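Local coordinates for protein Cj0977 (Campylobacter jejuni, PDB 3BNV) that is a hot-dog-fold virulence factor, regulated by sigma28 yet not part of the flagellum, whose biochemical function is unknown, at residues G37-I42 / A78-N83; F69-A74 / G137-V142. All blocks are in the same frame, centred on the assembly; numbering follows the deposited sequence.

In the fold
Both contacts are made by the central helix 67-82, the sausage of the hot-dog fold, with the antiparallel sheet that curls round it. Interaction 2 (69-74 with 137-142) uses the first half of the helix and strand 132-143, whereas interaction 1 (37-42 with 78-83) uses its C-terminal end and strand 38-43, an outermost strand of the sheet within the chain. Their centres lie about 11 Å apart, each about 6 Å from the centre of the chain. They also touch directly: A78 CB of interaction 1 packs against I139 CG2 of interaction 2 at 4.0 Å. F71 of interaction 2 also stacks on F71 of the second subunit.

Interaction 1: G37-I42 / A78-N83; sequences GTIIEI and AQASIN
I39 is the first residue of 37-42 to meet helix 67-82, and it does so with A80. Its CD1 methyl lies 3.8 Å from A80 CB, and the CG2 branch stands 4.1 Å from that same A80 CB. With CG2 anti to the backbone N and CG1 beside it (chi1 -47°), both branches can lean on one small methyl. A80 also touches A47 of strand 46-52, so its methyl is shared by two neighbouring strands.

Next along the chain, I40 and E41 share K48 as partner across from them, a classic beta bulge in the pairing of strands 38-43 and 46-52. In the hot-dog fold the sheet wraps round a central helix; here one of its two outermost strands within the chain, 38-43, closes against the last turn of that helix. I42 follows the bulge and meets N83, just past the helix end. Its CG1 sits between the backbone N and the carbonyl carbon (chi1 81°), and from there the extended chain carries CD1 to 3.8 Å from N83 ND2. The two side chains run at about a right angle to each other, and the meeting of methyl and amide is a van der Waals contact. The amide's polar partners are instead backbone atoms of the chain between helices 15-22 and 33-36: N83 OD1 accepts from L26 N, while ND2 donates to E24 O. This two-ended grip fixes the rotation of the carboxamide beside I42, which itself touches E24. N83, with positive phi, is where the chain leaves the helix, and its N still donates to Q79 O.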
loop_
_atom_site.group_PDB
_atom_site.type_symbol
_atom_site.label_atom_id
_atom_site.label_comp_id
_atom_site.label_asym_id
_atom_site.label_seq_id
_atom_site.Cartn_x
_atom_site.Cartn_y
_atom_site.Cartn_z
ATOM N N GLY A 37 10.421 0.810 -2.958
ATOM C CA GLY A 37 11.233 1.782 -3.661
ATOM C C GLY A 37 12.430 2.235 -2.840
ATOM O O GLY A 37 12.624 1.808 -1.690
ATOM N N THR A 38 13.226 3.106 -3.446
ATOM C CA THR A 38 14.405 3.664 -2.810
ATOM C C THR A 38 14.345 5.185 -2.751
ATOM O O THR A 38 13.958 5.842 -3.707
ATOM C CB THR A 38 15.631 3.300 -3.608
ATOM O OG1 THR A 38 15.767 1.877 -3.607
ATOM C CG2 THR A 38 16.843 3.936 -3.039
ATOM N N ILE A 39 14.725 5.747 -1.612
ATOM C CA ILE A 39 14.755 7.191 -1.455
ATOM C C ILE A 39 16.026 7.712 -2.096
ATOM O O ILE A 39 17.106 7.193 -1.861
ATOM C CB ILE A 39 14.737 7.584 0.012
ATOM C CG1 ILE A 39 13.652 6.809 0.748
ATOM C CG2 ILE A 39 14.515 9.079 0.163
ATOM C CD1 ILE A 39 12.242 7.146 0.289
ATOM N N ILE A 40 15.887 8.759 -2.891
ATOM C CA ILE A 40 16.877 9.136 -3.893
ATOM C C ILE A 40 17.335 10.577 -3.607
ATOM O O ILE A 40 18.358 11.039 -4.099
ATOM C CB ILE A 40 16.157 9.003 -5.279
ATOM C CG1 ILE A 40 17.062 8.664 -6.404
ATOM C CG2 ILE A 40 15.495 10.276 -5.723
ATOM C CD1 ILE A 40 16.419 9.163 -7.690
ATOM N N GLU A 41 16.549 11.272 -2.794
ATOM C CA GLU A 41 16.863 12.622 -2.365
ATOM C C GLU A 41 15.971 13.015 -1.195
ATOM O O GLU A 41 14.786 12.641 -1.134
ATOM C CB GLU A 41 16.705 13.605 -3.516
ATOM C CG GLU A 41 16.713 15.038 -3.085
ATOM C CD GLU A 41 16.866 16.002 -4.248
ATOM O OE1 GLU A 41 17.128 17.197 -3.956
ATOM O OE2 GLU A 41 16.738 15.578 -5.435
ATOM N N ILE A 42 16.553 13.731 -0.238
ATOM C CA ILE A 42 15.759 14.253 0.871
ATOM C C ILE A 42 16.257 15.602 1.304
ATOM O O ILE A 42 17.369 15.977 1.017
ATOM C CB ILE A 42 15.682 13.332 2.100
ATOM C CG1 ILE A 42 16.918 13.472 2.964
ATOM C CG2 ILE A 42 15.499 11.892 1.702
ATOM C CD1 ILE A 42 16.742 12.737 4.276
ATOM N N ALA A 78 6.513 9.671 1.547
ATOM C CA ALA A 78 5.871 10.608 2.481
ATOM C C ALA A 78 6.590 10.626 3.820
ATOM O O ALA A 78 6.904 11.686 4.361
ATOM C CB ALA A 78 4.417 10.251 2.719
ATOM N N GLN A 79 6.832 9.451 4.385
ATOM C CA GLN A 79 7.532 9.417 5.650
ATOM C C GLN A 79 8.942 9.940 5.510
ATOM O O GLN A 79 9.430 10.601 6.401
ATOM C CB GLN A 79 7.541 8.024 6.253
ATOM C CG GLN A 79 6.163 7.504 6.619
ATOM C CD GLN A 79 6.247 6.395 7.625
ATOM O OE1 GLN A 79 6.601 6.631 8.771
ATOM N NE2 GLN A 79 5.953 5.177 7.210
ATOM N N ALA A 80 9.601 9.691 4.382
ATOM C CA ALA A 80 10.953 10.208 4.227
ATOM C C ALA A 80 10.992 11.736 4.196
ATOM O O ALA A 80 11.992 12.335 4.571
ATOM C CB ALA A 80 11.585 9.649 3.022
ATOM N N SER A 81 9.905 12.360 3.762
ATOM C CA SER A 81 9.838 13.815 3.680
ATOM C C SER A 81 9.820 14.469 5.051
ATOM O O SER A 81 10.138 15.632 5.176
ATOM C CB SER A 81 8.593 14.255 2.916
ATOM O OG SER A 81 7.433 14.033 3.693
ATOM N N ILE A 82 9.406 13.722 6.069
ATOM C CA ILE A 82 9.403 14.200 7.444
ATOM C C ILE A 82 10.644 13.704 8.172
ATOM O O ILE A 82 11.218 14.403 8.986
ATOM C CB ILE A 82 8.190 13.632 8.190
ATOM C CG1 ILE A 82 6.921 14.096 7.489
ATOM C CG2 ILE A 82 8.223 14.046 9.688
ATOM C CD1 ILE A 82 7.013 15.544 7.058
ATOM N N ASN A 83 11.038 12.469 7.885
ATOM C CA ASN A 83 12.273 11.885 8.411
ATOM C C ASN A 83 12.417 11.880 9.932
ATOM O O ASN A 83 13.452 12.258 10.470
ATOM C CB ASN A 83 13.520 12.548 7.814
ATOM C CG ASN A 83 14.754 11.680 7.976
ATOM O OD1 ASN A 83 14.640 10.472 8.142
ATOM N ND2 ASN A 83 15.924 12.281 7.919
#

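Interaction 2: F69-A74 / G137-V142; sequences FIFAAA and GTIQVV
I139 projects from strand 132-143 toward helix 67-82 and reaches A74 and F71 with a single methyl. From CB the side chain divides. The CG2 branch, anti to the backbone N, leads off from the partners of the tip. CG1 takes the other course, beside the backbone N (chi1 -67°), and serves as a spacer. Beyond it, the extended second torsion (-174°) brings CD1 against A74. This tip lies 3.7 Å from A74 O and 4.2 Å from A74 CB, so it rests on the backbone carbonyl as well as the alanine methyl. On its other contact CD1 approaches the F71 ring obliquely, 4.5 Å from F71 CE2.

Helix against curved sheet is the core packing of the hot-dog fold, and this contact is buried within it. I139 also touches I89 of the adjoining strand 87-96. The F71 ring reaches S92 and C94 of that strand and brings the contact to the subunit interface. The methyl merely packs against a carbonyl, A74 O, that already faces A78 N within the helix. With no hydrogen bond joining 69-74 to 137-142, helix and strand are held here by dispersion and the burial of apolar surface.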
loop_
_atom_site.group_PDB
_atom_site.type_symbol
_atom_site.label_atom_id
_atom_site.label_comp_id
_atom_site.label_asym_id
_atom_site.label_seq_id
_atom_site.Cartn_x
_atom_site.Cartn_y
_atom_site.Cartn_z
ATOM N N PHE A 69 1.236 -1.367 -4.360
ATOM C CA PHE A 69 2.679 -1.113 -4.376
ATOM C C PHE A 69 2.967 0.329 -4.693
ATOM O O PHE A 69 3.945 0.897 -4.215
ATOM C CB PHE A 69 3.412 -2.059 -5.313
ATOM C CG PHE A 69 3.334 -3.461 -4.855
ATOM C CD1 PHE A 69 4.096 -3.877 -3.792
ATOM C CD2 PHE A 69 2.410 -4.328 -5.400
ATOM C CE1 PHE A 69 4.008 -5.158 -3.314
ATOM C CE2 PHE A 69 2.305 -5.604 -4.939
ATOM C CZ PHE A 69 3.103 -6.029 -3.887
ATOM N N ILE A 70 2.088 0.947 -5.474
ATOM C CA ILE A 70 2.275 2.353 -5.736
ATOM C C ILE A 70 2.038 3.056 -4.419
ATOM O O ILE A 70 2.797 3.958 -4.053
ATOM C CB ILE A 70 1.274 2.856 -6.734
ATOM C CG1 ILE A 70 1.357 2.062 -8.019
ATOM C CG2 ILE A 70 1.496 4.300 -7.033
ATOM C CD1 ILE A 70 0.077 2.318 -8.892
ATOM N N PHE A 71 1.001 2.628 -3.692
ATOM C CA PHE A 71 0.719 3.235 -2.403
ATOM C C PHE A 71 1.903 3.011 -1.477
ATOM O O PHE A 71 2.375 3.936 -0.838
ATOM C CB PHE A 71 -0.555 2.691 -1.770
ATOM C CG PHE A 71 -0.873 3.298 -0.400
ATOM C CD1 PHE A 71 -0.438 2.703 0.766
ATOM C CD2 PHE A 71 -1.608 4.472 -0.290
ATOM C CE1 PHE A 71 -0.746 3.264 2.010
ATOM C CE2 PHE A 71 -1.883 5.032 0.949
ATOM C CZ PHE A 71 -1.464 4.420 2.095
ATOM N N ALA A 72 2.416 1.790 -1.422
ATOM C CA ALA A 72 3.560 1.552 -0.579
ATOM C C ALA A 72 4.658 2.554 -0.870
ATOM O O ALA A 72 5.222 3.125 0.050
ATOM C CB ALA A 72 4.067 0.149 -0.755
ATOM N N ALA A 73 4.978 2.772 -2.137
ATOM C CA ALA A 73 6.048 3.689 -2.459
ATOM C C ALA A 73 5.686 5.098 -1.942
ATOM O O ALA A 73 6.507 5.778 -1.327
ATOM C CB ALA A 73 6.300 3.679 -3.937
ATOM N N ALA A 74 4.442 5.516 -2.160
ATOM C CA ALA A 74 4.013 6.828 -1.699
ATOM C C ALA A 74 4.098 6.943 -0.170
ATOM O O ALA A 74 4.492 7.977 0.389
ATOM C CB ALA A 74 2.625 7.094 -2.171
ATOM N N GLY A 137 -1.603 11.961 -4.257
ATOM C CA GLY A 137 -2.174 11.667 -2.961
ATOM C C GLY A 137 -1.725 12.531 -1.798
ATOM O O GLY A 137 -0.658 13.146 -1.826
ATOM N N THR A 138 -2.558 12.572 -0.769
ATOM C CA THR A 138 -2.193 13.225 0.470
ATOM C C THR A 138 -2.084 12.187 1.563
ATOM O O THR A 138 -3.011 11.394 1.777
ATOM C CB THR A 138 -3.250 14.212 0.934
ATOM O OG1 THR A 138 -3.454 15.226 -0.059
ATOM C CG2 THR A 138 -2.767 14.867 2.187
ATOM N N ILE A 139 -0.982 12.222 2.297
ATOM C CA ILE A 139 -0.769 11.256 3.363
ATOM C C ILE A 139 -0.499 11.948 4.689
ATOM O O ILE A 139 0.311 12.859 4.768
ATOM C CB ILE A 139 0.383 10.332 2.989
ATOM C CG1 ILE A 139 -0.039 9.475 1.794
ATOM C CG2 ILE A 139 0.754 9.464 4.135
ATOM C CD1 ILE A 139 0.972 8.446 1.439
ATOM N N GLN A 140 -1.183 11.522 5.733
ATOM C CA GLN A 140 -1.029 12.155 7.026
ATOM C C GLN A 140 -0.053 11.360 7.885
ATOM O O GLN A 140 -0.309 10.224 8.215
ATOM C CB GLN A 140 -2.392 12.276 7.704
ATOM C CG GLN A 140 -3.360 13.265 7.055
ATOM C CD GLN A 140 -4.661 13.397 7.861
ATOM O OE1 GLN A 140 -5.295 12.385 8.209
ATOM N NE2 GLN A 140 -5.057 14.647 8.179
ATOM N N VAL A 141 1.078 11.978 8.219
ATOM C CA VAL A 141 2.125 11.358 9.023
ATOM C C VAL A 141 2.099 11.934 10.434
ATOM O O VAL A 141 1.993 13.116 10.601
ATOM C CB VAL A 141 3.533 11.652 8.463
ATOM C CG1 VAL A 141 4.577 10.870 9.246
ATOM C CG2 VAL A 141 3.637 11.346 6.957
ATOM N N VAL A 142 2.188 11.089 11.451
ATOM C CA VAL A 142 2.309 11.562 12.823
ATOM C C VAL A 142 3.571 10.978 13.438
ATOM O O VAL A 142 3.925 9.815 13.164
ATOM C CB VAL A 142 1.116 11.140 13.710
ATOM C CG1 VAL A 142 1.418 11.459 15.125
ATOM C CG2 VAL A 142 -0.168 11.849 13.287
#